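Local coordinates for protein bradyzoite surface antigen BSR4 (Toxoplasma gondii, PDB 2JKS) that is a surface antigen of the bradyzoite stage with two SRS domains that binds zinc in the crystal and whose molecular function is not established, at residues K132-G137 with L157-E162; N171-C176 with T199-S204; G274-K279 with P298-V303. One frame throughout, in Å; residues are numbered along the deposited sequence.

Interaction 1: residues K132-G137 with L157-E162; sequences KAFVVG and LTVNVE
Lys-132 to Val-136 pair with Val-161 to Leu-157 as antiparallel neighbours. The short strand axes come within 4.5 Å and run at 160° to each other. Lys-132/Val-161, Phe-134/Val-159 and Val-136/Leu-157 are hydrogen-bonded pairs, and each gives two N-H...O bonds. The bond from Val-161 N to Lys-132 O is the shortest, at 2.6 Å. Ala-133/Asn-160 and Val-135/Thr-158 are the non-hydrogen-bonded pairs between them. There the CA atoms are closer, and their CA-H groups point at carbonyl oxygens, as Val-135 CA does at Leu-157 O, 3.2 Å.

The face with Phe-134 carries most of the side-chain contact. With Phe-134 CG set between the backbone N and the carbonyl carbon (chi1 67°), the ring lies alongside Val-159, and both side chains point the same way. Val-159 CB sits over one ring face, toward the rim, 3.7 Å from the ring centroid. This is a CH-pi contact. Phe-134 CZ comes within 3.5 Å of Val-159 CB, while Val-161 CG2 reaches Phe-134 CE2 more loosely. The side chains of Val-136 and Leu-157 also lie side by side, with Val-136 CG2 4.2 Å from Leu-157 CB. Leu-91 and Leu-94 of helix 91-95 also touch the Phe-134 ring.

On the other face, Val-135 CG2 meets Thr-158 OG1 at 3.5 Å, and Ala-133 CB meets Asn-160 OD1 at the same distance. The Lys-132 chain bends at chi2, and the amino group is carried off from the partner strand. Its NZ is hydrogen-bonded to Glu-96, a ligand of a bound zinc ion. Strands 29-35 and 53-67 flank the pair in a mixed sheet. The arrangement is a beta hairpin of strands 132-141 and 152-161, inside the first SRS domain.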
loop_
_atom_site.group_PDB
_atom_site.type_symbol
_atom_site.label_atom_id
_atom_site.label_comp_id
_atom_site.label_asym_id
_atom_site.label_seq_id
_atom_site.Cartn_x
_atom_site.Cartn_y
_atom_site.Cartn_z
ATOM N N LYS A 132 -1.662 -5.463 0.378
ATOM C CA LYS A 132 -2.448 -5.924 1.508
ATOM C C LYS A 132 -3.579 -6.856 1.081
ATOM O O LYS A 132 -4.071 -6.814 -0.056
ATOM C CB LYS A 132 -3.058 -4.742 2.292
ATOM C CG LYS A 132 -2.064 -3.658 2.750
ATOM C CD LYS A 132 -1.164 -4.163 3.891
ATOM C CE LYS A 132 -0.158 -3.067 4.256
ATOM N NZ LYS A 132 0.716 -3.572 5.353
ATOM N N ALA A 133 -4.036 -7.649 2.038
ATOM C CA ALA A 133 -5.228 -8.470 1.883
ATOM C C ALA A 133 -6.033 -8.492 3.180
ATOM O O ALA A 133 -5.470 -8.499 4.293
ATOM C CB ALA A 133 -4.828 -9.900 1.481
ATOM N N PHE A 134 -7.344 -8.563 3.048
ATOM C CA PHE A 134 -8.202 -8.805 4.210
ATOM C C PHE A 134 -9.309 -9.736 3.794
ATOM O O PHE A 134 -9.416 -10.087 2.602
ATOM C CB PHE A 134 -8.753 -7.471 4.791
ATOM C CG PHE A 134 -9.727 -6.726 3.870
ATOM C CD1 PHE A 134 -11.086 -7.108 3.815
ATOM C CD2 PHE A 134 -9.290 -5.647 3.099
ATOM C CE1 PHE A 134 -11.972 -6.465 3.016
ATOM C CE2 PHE A 134 -10.217 -4.935 2.273
ATOM C CZ PHE A 134 -11.557 -5.359 2.256
ATOM N N VAL A 135 -10.111 -10.136 4.780
ATOM C CA VAL A 135 -11.196 -11.114 4.606
ATOM C C VAL A 135 -12.454 -10.534 5.314
ATOM O O VAL A 135 -12.382 -9.933 6.409
ATOM C CB VAL A 135 -10.800 -12.558 5.175
ATOM C CG1 VAL A 135 -12.027 -13.421 5.459
ATOM C CG2 VAL A 135 -9.888 -13.328 4.214
ATOM N N VAL A 136 -13.584 -10.696 4.652
ATOM C CA VAL A 136 -14.913 -10.437 5.203
ATOM C C VAL A 136 -15.744 -11.651 4.736
ATOM O O VAL A 136 -15.319 -12.430 3.868
ATOM C CB VAL A 136 -15.539 -9.045 4.731
ATOM C CG1 VAL A 136 -14.751 -7.801 5.281
ATOM C CG2 VAL A 136 -15.638 -8.959 3.154
ATOM N N GLY A 137 -16.918 -11.825 5.312
ATOM C CA GLY A 137 -17.722 -12.975 4.958
ATOM C C GLY A 137 -19.130 -12.816 5.483
ATOM O O GLY A 137 -19.419 -11.864 6.200
ATOM N N LEU A 157 -14.782 -13.925 1.552
ATOM C CA LEU A 157 -14.258 -13.073 0.500
ATOM C C LEU A 157 -12.890 -12.538 0.886
ATOM O O LEU A 157 -12.771 -11.852 1.875
ATOM C CB LEU A 157 -15.214 -11.885 0.211
ATOM C CG LEU A 157 -14.772 -10.918 -0.912
ATOM C CD1 LEU A 157 -14.652 -11.619 -2.265
ATOM C CD2 LEU A 157 -15.694 -9.685 -1.020
ATOM N N THR A 158 -11.871 -12.856 0.095
ATOM C CA THR A 158 -10.583 -12.233 0.258
ATOM C C THR A 158 -10.495 -10.990 -0.657
ATOM O O THR A 158 -10.674 -11.089 -1.865
ATOM C CB THR A 158 -9.429 -13.223 -0.023
ATOM O OG1 THR A 158 -9.530 -14.349 0.877
ATOM C CG2 THR A 158 -8.064 -12.552 0.134
ATOM N N VAL A 159 -10.188 -9.828 -0.075
ATOM C CA VAL A 159 -9.963 -8.630 -0.885
ATOM C C VAL A 159 -8.483 -8.284 -0.790
ATOM O O VAL A 159 -7.977 -8.029 0.293
ATOM C CB VAL A 159 -10.819 -7.437 -0.400
ATOM C CG1 VAL A 159 -10.563 -6.070 -1.217
ATOM C CG2 VAL A 159 -12.400 -7.863 -0.247
ATOM N N ASN A 160 -7.823 -8.298 -1.941
ATOM C CA ASN A 160 -6.441 -7.898 -2.121
ATOM C C ASN A 160 -6.482 -6.435 -2.475
ATOM O O ASN A 160 -7.332 -6.023 -3.257
ATOM C CB ASN A 160 -5.852 -8.749 -3.261
ATOM C CG ASN A 160 -5.820 -10.217 -2.892
ATOM O OD1 ASN A 160 -5.141 -10.585 -1.940
ATOM N ND2 ASN A 160 -6.625 -11.051 -3.576
ATOM N N VAL A 161 -5.630 -5.642 -1.844
ATOM C CA VAL A 161 -5.501 -4.229 -2.155
ATOM C C VAL A 161 -4.049 -4.023 -2.623
ATOM O O VAL A 161 -3.112 -4.300 -1.872
ATOM C CB VAL A 161 -5.813 -3.339 -0.924
ATOM C CG1 VAL A 161 -5.737 -1.880 -1.302
ATOM C CG2 VAL A 161 -7.202 -3.757 -0.287
ATOM N N GLU A 162 -3.889 -3.630 -3.884
ATOM C CA GLU A 162 -2.548 -3.431 -4.448
ATOM C C GLU A 162 -1.996 -2.117 -3.947
ATOM O O GLU A 162 -2.727 -1.137 -3.858
ATOM C CB GLU A 162 -2.598 -3.421 -5.965
ATOM C CG GLU A 162 -3.155 -4.733 -6.502
ATOM C CD GLU A 162 -3.020 -4.899 -8.002
ATOM O OE1 GLU A 162 -2.756 -3.907 -8.703
ATOM O OE2 GLU A 162 -3.199 -6.039 -8.480
#

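Interaction 2: residues N171-C176 with T199-S204; sequences NNVVTC and TINCGS
Asn-201 reaches across to Val-173 and Val-174 from the face it shares with Thr-175 and Thr-199. Its CB lies 3.5 Å from Val-174 O. CG is anti to the carbonyl carbon, chi1 -62°, and lies 4.0 Å from the same Val-174 O. ND2 is 3.4 Å from Val-173 CG1 and donates to a water that also bonds Thr-175 OG1. OD1 is hydrogen-bonded to Ser-254 OG, on the neighbouring strand 254-258.

The backbones run parallel, with strand axes 17° apart. Four bonds alternate along them: Thr-199 N to Asn-172 O, Val-174 N to Thr-199 O (2.7 Å), Asn-201 N to Val-174 O, and Cys-176 N to Asn-201 O. On the opposite face Ile-200 CD1 packs on Val-174 CB at 4.0 Å. Cys-176 and Cys-202 form disulfides with Cys-301 and Cys-275, respectively.

A second water links Asn-171 O to Thr-199 OG1, which is also hydrogen-bonded to Thr-256. A third donates to Cys-176 O and Asn-201 O. The chemistry implies a sheet with two unlike faces. One is largely polar, with Thr-199, Thr-175 and Asn-201 beside Val-173. The other is apolar and leads into the disulfide-linked interior of the second SRS domain.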
loop_
_atom_site.group_PDB
_atom_site.type_symbol
_atom_site.label_atom_id
_atom_site.label_comp_id
_atom_site.label_asym_id
_atom_site.label_seq_id
_atom_site.Cartn_x
_atom_site.Cartn_y
_atom_site.Cartn_z
ATOM N N ASN A 171 7.204 19.946 -6.633
ATOM C CA ASN A 171 8.224 20.361 -5.718
ATOM C C ASN A 171 9.107 19.158 -5.441
ATOM O O ASN A 171 9.797 19.116 -4.419
ATOM C CB ASN A 171 7.615 20.915 -4.415
ATOM C CG ASN A 171 6.800 22.175 -4.640
ATOM O OD1 ASN A 171 7.241 23.092 -5.342
ATOM N ND2 ASN A 171 5.595 22.225 -4.058
ATOM N N ASN A 172 9.134 18.212 -6.395
ATOM C CA ASN A 172 10.137 17.135 -6.405
ATOM C C ASN A 172 10.095 16.275 -5.132
ATOM O O ASN A 172 11.138 15.883 -4.537
ATOM C CB ASN A 172 11.537 17.728 -6.601
ATOM C CG ASN A 172 11.972 17.787 -8.045
ATOM O OD1 ASN A 172 11.260 17.357 -8.977
ATOM N ND2 ASN A 172 13.180 18.292 -8.247
ATOM N N VAL A 173 8.864 15.956 -4.745
ATOM C CA VAL A 173 8.601 15.086 -3.604
ATOM C C VAL A 173 8.270 13.675 -4.088
ATOM O O VAL A 173 7.300 13.473 -4.856
ATOM C CB VAL A 173 7.473 15.661 -2.707
ATOM C CG1 VAL A 173 7.145 14.718 -1.537
ATOM C CG2 VAL A 173 7.862 17.068 -2.182
ATOM N N VAL A 174 9.126 12.723 -3.722
ATOM C CA VAL A 174 8.942 11.345 -4.132
ATOM C C VAL A 174 8.311 10.546 -2.996
ATOM O O VAL A 174 8.768 10.614 -1.825
ATOM C CB VAL A 174 10.254 10.674 -4.591
ATOM C CG1 VAL A 174 9.983 9.220 -4.959
ATOM C CG2 VAL A 174 10.827 11.469 -5.734
ATOM N N THR A 175 7.198 9.900 -3.349
ATOM C CA THR A 175 6.511 8.892 -2.497
ATOM C C THR A 175 6.835 7.491 -2.973
ATOM O O THR A 175 6.415 7.068 -4.053
ATOM C CB THR A 175 4.966 9.102 -2.480
ATOM O OG1 THR A 175 4.695 10.454 -2.089
ATOM C CG2 THR A 175 4.275 8.137 -1.505
ATOM N N CYS A 176 7.626 6.780 -2.174
ATOM C CA CYS A 176 8.063 5.425 -2.521
ATOM C C CYS A 176 7.067 4.405 -1.961
ATOM O O CYS A 176 6.545 4.574 -0.864
ATOM C CB CYS A 176 9.474 5.116 -1.961
ATOM S SG CYS A 176 10.845 5.813 -2.936
ATOM N N THR A 199 12.927 15.611 -2.205
ATOM C CA THR A 199 12.454 14.954 -0.984
ATOM C C THR A 199 12.118 13.527 -1.303
ATOM O O THR A 199 11.358 13.263 -2.242
ATOM C CB THR A 199 11.198 15.632 -0.431
ATOM O OG1 THR A 199 11.485 17.021 -0.211
ATOM C CG2 THR A 199 10.733 14.959 0.904
ATOM N N ILE A 200 12.640 12.629 -0.483
ATOM C CA ILE A 200 12.315 11.226 -0.569
ATOM C C ILE A 200 11.591 10.791 0.678
ATOM O O ILE A 200 12.114 10.912 1.781
ATOM C CB ILE A 200 13.593 10.373 -0.714
ATOM C CG1 ILE A 200 14.529 10.928 -1.818
ATOM C CG2 ILE A 200 13.249 8.866 -0.929
ATOM C CD1 ILE A 200 13.997 10.860 -3.216
ATOM N N ASN A 201 10.354 10.340 0.489
ATOM C CA ASN A 201 9.571 9.774 1.583
ATOM C C ASN A 201 9.486 8.254 1.450
ATOM O O ASN A 201 8.822 7.731 0.517
ATOM C CB ASN A 201 8.189 10.395 1.644
ATOM C CG ASN A 201 8.229 11.899 1.917
ATOM O OD1 ASN A 201 9.033 12.389 2.737
ATOM N ND2 ASN A 201 7.404 12.643 1.199
ATOM N N CYS A 202 10.190 7.535 2.346
ATOM C CA CYS A 202 10.101 6.075 2.317
ATOM C C CYS A 202 8.887 5.509 3.105
ATOM O O CYS A 202 8.484 4.382 2.862
ATOM C CB CYS A 202 11.378 5.380 2.845
ATOM S SG CYS A 202 12.893 5.855 1.970
ATOM N N GLY A 203 8.299 6.301 3.998
ATOM C CA GLY A 203 7.140 5.775 4.781
ATOM C C GLY A 203 7.705 4.810 5.820
ATOM O O GLY A 203 8.916 4.588 5.879
ATOM N N SER A 204 6.849 4.223 6.657
ATOM C CA SER A 204 7.381 3.434 7.744
ATOM C C SER A 204 7.775 2.048 7.243
ATOM O O SER A 204 8.438 1.336 7.953
ATOM C CB SER A 204 6.374 3.356 8.912
ATOM O OG SER A 204 5.175 2.767 8.432
HETATM O O HOH W 1 11.822 18.711 -2.523
HETATM O O HOH W 2 5.278 11.634 0.333
HETATM O O HOH W 3 6.291 6.492 1.060
#

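Interaction 3: residues G274-K279 with P298-V303; sequences GCVPKK and PTSCTV
Cys-275 and Cys-301 face each other as an antiparallel hydrogen-bonded pair, with both CB atoms on the same face of the sheet, 4.2 Å apart. Their sulfurs take different directions. Cys-275 SG is anti to the carbonyl carbon, chi1 -58°, whereas Cys-301 SG is anti to the backbone N, chi1 179°. The two sulfurs diverge, Cys-275 SG to meet Cys-202 and Cys-301 SG to meet Cys-176. The backbones are joined by Cys-275 N to Cys-301 O, 3.0 Å, and by Cys-301 N to Cys-275 O, 2.9 Å.

The pair belongs to antiparallel strands 269-277 and 301-307 of the second SRS domain. Through these cysteines their sheet is tied to the sheet holding strands 173-175 and 197-201, giving a disulfide-linked beta sandwich. Ile-200 of that facing sheet touches both Cys-275 and Val-303.

Gly-274 brings its CA to 3.2 Å from Cys-301 O. A CB there would clash with that oxygen. Val-303 CG2 approaches the same CA at 4.2 Å.

Past the paired cysteines Ser-300 presents its OG to Val-276 and Pro-277. Ser-300 OG lies 3.5 Å from Pro-277 CD and 3.8 Å from Val-276 CG1. This hydroxyl is hydrogen-bonded to Asn-226. The Pro-277 ring also lies against the backbone of Thr-299, with CG 3.6 Å from Thr-299 O. That carbonyl oxygen is buried by the contact and has no hydrogen-bonding partner in the model.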
loop_
_atom_site.group_PDB
_atom_site.type_symbol
_atom_site.label_atom_id
_atom_site.label_comp_id
_atom_site.label_asym_id
_atom_site.label_seq_id
_atom_site.Cartn_x
_atom_site.Cartn_y
_atom_site.Cartn_z
ATOM N N GLY A 274 17.082 6.057 -3.178
ATOM C CA GLY A 274 15.740 5.530 -3.100
ATOM C C GLY A 274 15.410 4.931 -1.763
ATOM O O GLY A 274 15.956 5.340 -0.705
ATOM N N CYS A 275 14.475 3.978 -1.817
ATOM C CA CYS A 275 13.925 3.333 -0.630
ATOM C C CYS A 275 13.858 1.850 -0.869
ATOM O O CYS A 275 13.365 1.381 -1.906
ATOM C CB CYS A 275 12.524 3.892 -0.303
ATOM S SG CYS A 275 12.416 5.665 -0.012
ATOM N N VAL A 276 14.382 1.097 0.101
ATOM C CA VAL A 276 14.254 -0.365 0.093
ATOM C C VAL A 276 13.329 -0.812 1.222
ATOM O O VAL A 276 13.206 -0.097 2.236
ATOM C CB VAL A 276 15.663 -1.072 0.124
ATOM C CG1 VAL A 276 16.484 -0.614 -1.084
ATOM C CG2 VAL A 276 16.396 -0.706 1.390
ATOM N N PRO A 277 12.608 -1.949 1.029
ATOM C CA PRO A 277 11.738 -2.422 2.121
ATOM C C PRO A 277 12.566 -2.640 3.382
ATOM O O PRO A 277 13.703 -3.169 3.297
ATOM C CB PRO A 277 11.196 -3.788 1.610
ATOM C CG PRO A 277 11.367 -3.783 0.154
ATOM C CD PRO A 277 12.526 -2.812 -0.167
ATOM N N LYS A 278 12.046 -2.203 4.525
ATOM C CA LYS A 278 12.890 -2.114 5.708
ATOM C C LYS A 278 13.388 -3.465 6.200
ATOM O O LYS A 278 12.671 -4.461 6.138
ATOM C CB LYS A 278 12.248 -1.298 6.818
ATOM C CG LYS A 278 11.122 -1.923 7.580
ATOM C CD LYS A 278 10.640 -0.905 8.650
ATOM C CE LYS A 278 11.795 0.017 9.160
ATOM N NZ LYS A 278 12.022 1.278 8.325
ATOM N N LYS A 279 14.659 -3.481 6.618
ATOM C CA LYS A 279 15.304 -4.687 7.135
ATOM C C LYS A 279 14.506 -5.055 8.371
ATOM O O LYS A 279 14.396 -4.276 9.343
ATOM C CB LYS A 279 16.810 -4.494 7.415
ATOM C CG LYS A 279 17.206 -4.316 8.899
ATOM C CD LYS A 279 17.314 -2.840 9.333
ATOM C CE LYS A 279 18.753 -2.305 9.158
ATOM N NZ LYS A 279 19.126 -1.363 10.252
ATOM N N PRO A 298 7.655 -6.734 -2.087
ATOM C CA PRO A 298 8.755 -7.345 -2.757
ATOM C C PRO A 298 9.652 -6.339 -3.499
ATOM O O PRO A 298 10.828 -6.645 -3.667
ATOM C CB PRO A 298 8.084 -8.353 -3.708
ATOM C CG PRO A 298 6.756 -7.811 -3.998
ATOM C CD PRO A 298 6.388 -6.880 -2.853
ATOM N N THR A 299 9.166 -5.147 -3.893
ATOM C CA THR A 299 10.007 -4.319 -4.766
ATOM C C THR A 299 10.640 -3.106 -4.086
ATOM O O THR A 299 10.164 -2.635 -3.049
ATOM C CB THR A 299 9.263 -3.852 -6.024
ATOM O OG1 THR A 299 8.203 -2.961 -5.636
ATOM C CG2 THR A 299 8.753 -5.051 -6.842
ATOM N N SER A 300 11.681 -2.558 -4.709
ATOM C CA SER A 300 12.319 -1.329 -4.208
ATOM C C SER A 300 12.026 -0.129 -5.102
ATOM O O SER A 300 11.718 -0.265 -6.281
ATOM C CB SER A 300 13.844 -1.484 -4.124
ATOM O OG SER A 300 14.139 -2.579 -3.294
ATOM N N CYS A 301 12.171 1.042 -4.512
ATOM C CA CYS A 301 11.902 2.304 -5.161
ATOM C C CYS A 301 13.207 2.991 -5.564
ATOM O O CYS A 301 13.988 3.415 -4.699
ATOM C CB CYS A 301 11.122 3.156 -4.179
ATOM S SG CYS A 301 10.656 4.834 -4.704
ATOM N N THR A 302 13.427 3.124 -6.886
ATOM C CA THR A 302 14.659 3.712 -7.369
ATOM C C THR A 302 14.351 5.104 -7.857
ATOM O O THR A 302 13.427 5.282 -8.676
ATOM C CB THR A 302 15.231 2.867 -8.568
ATOM O OG1 THR A 302 15.513 1.530 -8.134
ATOM C CG2 THR A 302 16.443 3.519 -9.202
ATOM N N VAL A 303 15.135 6.083 -7.395
ATOM C CA VAL A 303 14.923 7.432 -7.829
ATOM C C VAL A 303 16.161 7.824 -8.624
ATOM O O VAL A 303 17.245 7.963 -8.031
ATOM C CB VAL A 303 14.658 8.406 -6.629
ATOM C CG1 VAL A 303 14.435 9.823 -7.149
ATOM C CG2 VAL A 303 13.461 7.851 -5.779
#

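How the interactions relate
The three contacts follow one another along the chain. Interaction 1 lies in the first SRS domain; interactions 2 and 3 lie in the second. The centre of interaction 1 is about 27 Å from that of interaction 2 and about 24 Å from that of interaction 3, on the opposite side of the chain's centre, and it touches neither. Interactions 2 and 3 sit in different sheets with centres about 12 Å apart. Two disulfides join them, and so join the two sheets of the second domain. Close to Lys-132 of interaction 1, a zinc ion is bound by Glu-96 of the first SRS range and Asp-205 of the second. It thus appears to link the two domains in the crystal.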